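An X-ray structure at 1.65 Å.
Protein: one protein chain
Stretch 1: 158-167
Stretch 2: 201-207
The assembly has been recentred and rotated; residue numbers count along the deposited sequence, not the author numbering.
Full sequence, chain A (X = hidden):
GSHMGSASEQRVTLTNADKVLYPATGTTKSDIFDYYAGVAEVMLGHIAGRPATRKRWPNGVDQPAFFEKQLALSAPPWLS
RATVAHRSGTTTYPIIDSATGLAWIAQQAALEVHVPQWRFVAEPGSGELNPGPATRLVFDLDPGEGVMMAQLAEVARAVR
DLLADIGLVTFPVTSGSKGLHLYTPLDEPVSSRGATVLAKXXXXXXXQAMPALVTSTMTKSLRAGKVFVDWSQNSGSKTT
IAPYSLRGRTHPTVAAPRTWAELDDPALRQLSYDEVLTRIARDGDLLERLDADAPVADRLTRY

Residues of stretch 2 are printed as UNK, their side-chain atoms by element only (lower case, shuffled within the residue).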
# COMPACT_ATOMS: atom_id res chain seq x y z
N ALA A 158 -0.66 20.62 -1.51
CA ALA A 158 -1.30 21.12 -2.73
C ALA A 158 -2.25 20.11 -3.37
O ALA A 158 -3.34 20.48 -3.85
CB ALA A 158 -0.25 21.61 -3.71
N VAL A 159 -1.85 18.83 -3.39
CA VAL A 159 -2.74 17.78 -3.84
C VAL A 159 -3.97 17.74 -2.93
O VAL A 159 -5.11 17.74 -3.41
CB VAL A 159 -2.04 16.39 -3.84
CG1 VAL A 159 -3.03 15.31 -4.27
CG2 VAL A 159 -0.81 16.42 -4.75
N ARG A 160 -3.71 17.72 -1.62
CA ARG A 160 -4.77 17.73 -0.61
C ARG A 160 -5.75 18.89 -0.86
O ARG A 160 -6.96 18.71 -0.75
CB ARG A 160 -4.20 17.88 0.80
CG ARG A 160 -5.26 17.86 1.88
CD ARG A 160 -4.78 18.49 3.18
NE ARG A 160 -4.29 19.86 2.97
CZ ARG A 160 -3.55 20.53 3.85
NH1 ARG A 160 -3.23 19.98 5.01
NH2 ARG A 160 -3.13 21.75 3.56
N ASP A 161 -5.22 20.06 -1.20
CA ASP A 161 -6.07 21.25 -1.34
C ASP A 161 -6.96 21.15 -2.58
O ASP A 161 -8.15 21.49 -2.52
CB ASP A 161 -5.20 22.50 -1.33
CG ASP A 161 -4.61 22.80 0.05
OD1 ASP A 161 -5.02 22.17 1.06
OD2 ASP A 161 -3.75 23.70 0.14
N LEU A 162 -6.40 20.64 -3.68
CA LEU A 162 -7.19 20.42 -4.90
C LEU A 162 -8.31 19.41 -4.66
O LEU A 162 -9.45 19.58 -5.10
CB LEU A 162 -6.30 19.95 -6.06
CG LEU A 162 -5.43 20.85 -6.94
CD1 LEU A 162 -4.09 21.12 -6.38
CD2 LEU A 162 -5.28 20.21 -8.31
N LEU A 163 -7.99 18.33 -3.95
CA LEU A 163 -9.00 17.32 -3.64
C LEU A 163 -10.09 17.90 -2.73
O LEU A 163 -11.28 17.58 -2.90
CB LEU A 163 -8.33 16.08 -3.05
CG LEU A 163 -7.43 15.34 -4.05
CD1 LEU A 163 -6.58 14.27 -3.32
CD2 LEU A 163 -8.20 14.73 -5.23
N ALA A 164 -9.69 18.77 -1.80
CA ALA A 164 -10.61 19.37 -0.83
C ALA A 164 -11.69 20.21 -1.52
O ALA A 164 -12.81 20.33 -1.01
CB ALA A 164 -9.84 20.22 0.18
N ASP A 165 -11.32 20.78 -2.67
CA ASP A 165 -12.22 21.58 -3.49
C ASP A 165 -13.42 20.77 -4.03
O ASP A 165 -14.49 21.35 -4.31
CB ASP A 165 -11.44 22.21 -4.63
CG ASP A 165 -10.43 23.26 -4.15
OD1 ASP A 165 -10.53 23.69 -2.99
OD2 ASP A 165 -9.53 23.64 -4.94
N ILE A 166 -13.23 19.46 -4.21
CA ILE A 166 -14.32 18.55 -4.56
C ILE A 166 -14.83 17.75 -3.35
O ILE A 166 -15.42 16.68 -3.49
CB ILE A 166 -13.93 17.56 -5.71
CG1 ILE A 166 -13.06 18.24 -6.78
CG2 ILE A 166 -15.15 16.87 -6.34
CD1 ILE A 166 -11.66 17.63 -6.78
N GLY A 167 -14.60 18.29 -2.15
CA GLY A 167 -15.16 17.73 -0.92
C GLY A 167 -14.59 16.37 -0.55
O GLY A 167 -15.26 15.57 0.12
N UNK A 201 -6.19 14.22 -14.00
CA UNK A 201 -6.65 15.62 -14.05
C UNK A 201 -6.08 16.44 -12.88
O UNK A 201 -5.61 17.58 -13.08
c UNK A 201 -8.71 17.13 -14.37
n UNK A 201 -11.96 14.30 -16.05
n UNK A 201 -10.73 16.19 -15.58
c UNK A 201 -8.20 15.72 -14.09
c UNK A 201 -10.22 17.25 -14.70
n UNK A 201 -11.96 15.17 -13.92
c UNK A 201 -11.55 15.22 -15.18
N UNK A 202 -6.13 15.85 -11.68
CA UNK A 202 -5.57 16.48 -10.47
C UNK A 202 -4.05 16.77 -10.64
O UNK A 202 -3.58 17.90 -10.41
c UNK A 202 -5.85 15.62 -9.19
c UNK A 202 -7.34 15.61 -8.92
c UNK A 202 -5.10 16.16 -7.98
N UNK A 203 -3.31 15.74 -11.05
CA UNK A 203 -1.85 15.85 -11.28
C UNK A 203 -1.50 16.91 -12.32
O UNK A 203 -0.61 17.75 -12.10
c UNK A 203 -1.29 14.51 -11.71
N UNK A 204 -2.18 16.87 -13.46
CA UNK A 204 -1.94 17.87 -14.51
C UNK A 204 -2.30 19.28 -14.06
O UNK A 204 -1.61 20.24 -14.40
c UNK A 204 -2.67 17.50 -15.81
n UNK A 204 -2.06 15.03 -18.50
c UNK A 204 -2.78 15.79 -17.68
c UNK A 204 -2.07 16.24 -16.41
o UNK A 204 -3.95 16.10 -17.90
N UNK A 205 -3.36 19.40 -13.25
CA UNK A 205 -3.74 20.70 -12.71
C UNK A 205 -2.67 21.25 -11.77
O UNK A 205 -2.34 22.46 -11.81
n UNK A 205 -9.64 19.26 -11.53
c UNK A 205 -6.96 21.63 -10.60
c UNK A 205 -5.66 21.93 -11.41
c UNK A 205 -5.10 20.63 -12.01
c UNK A 205 -8.79 19.94 -10.77
n UNK A 205 -7.95 20.82 -11.33
n UNK A 205 -8.78 19.71 -9.46
N UNK A 206 -2.12 20.36 -10.95
CA UNK A 206 -1.04 20.74 -10.05
C UNK A 206 0.21 21.14 -10.83
O UNK A 206 0.85 22.15 -10.51
c UNK A 206 -0.73 19.65 -9.02
c UNK A 206 0.36 18.98 -6.89
c UNK A 206 -0.26 21.40 -7.19
c UNK A 206 0.21 20.11 -7.89
N UNK A 207 0.51 20.37 -11.86
CA UNK A 207 1.63 20.67 -12.75
C UNK A 207 1.49 22.04 -13.42
O UNK A 207 2.46 22.81 -13.51
c UNK A 207 3.00 18.52 -15.70
c UNK A 207 1.75 19.57 -13.80
o UNK A 207 2.00 18.01 -16.22
c UNK A 207 2.81 19.81 -14.89
o UNK A 207 4.14 18.03 -15.78

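Position 201 carries three carbons, a nitrogen, and then a carbon bearing two more nitrogens: a guanidinium on an unbranched chain, hence Arg201. Its CA-to-CB bond points sideways, and no side-chain atom touches stretch 1, so the evidence for its identity is chemical alone.

Position 202 has three carbons, one attached to CA and carrying the other two. Branching at CB without oxygen gives Val202, with chi1 at 172° (t). Its CB points toward stretch 1: Val202 CG2 lies 3.9 Å from Leu163 CD2, and Val202 CG1 lies 4.1 Å from Leu162 CD2 and 4.3 Å from Val159 CG1.

At position 203 a single carbon ends the side chain, which defines Ala203. It points away from stretch 1 and touches nothing there.

Position 204 shows three carbons, the third holding one oxygen and one nitrogen. A terminal amide at this chain length is Gln204; it too points away and does not touch stretch 1.

Position 205 repeats the pattern of 201, three carbons, a nitrogen and a carbon with two further nitrogens, and is Arg205. Here CB points toward stretch 1, and both the chain and the guanidinium come close: Arg205 CD is 3.2 Å, a tight approach, and Arg205 NH1 3.7 Å from Leu162 CD2. Ile166 CD1 sits at the guanidinium edge, near its plane, 4.5 Å from Arg205 NH1.

Position 206 contains four carbons forked at the second, the signature of Leu206 (chi1 -169°, t; chi2 52°, p). The fork reaches three residues: Leu206 CD1 is 3.5 Å from Ala158 CB and 3.9 Å from Leu162 CD1, and Leu206 CD2 is 3.5 Å from Val159 CG2.

Position 207 has three carbons, the third bearing two oxygens, and is therefore Glu207. It is out of reach of stretch 1, and both carboxylate oxygens are hydrogen-bonded elsewhere in the structure.

The contact joins two helices whose axes approach to 10.3 Å, with 120° between their N-to-C directions. Positions 202, 205 and 206 lie on one helical face, as the three- and four-residue spacing requires, and Ala158, Val159, Leu162 and Leu163 answer them. Leu162 is central: it gives up 93 Å² and meets all three, including Val202 O, 3.6 Å from Leu162 CD2. No hydrogen bond or salt bridge crosses; the 374 Å² buried is chiefly apolar packing, with Arg205 adding contacts from both its chain and its guanidinium at the margin.

Stretch 2, residues 201-207: RVAQRLE
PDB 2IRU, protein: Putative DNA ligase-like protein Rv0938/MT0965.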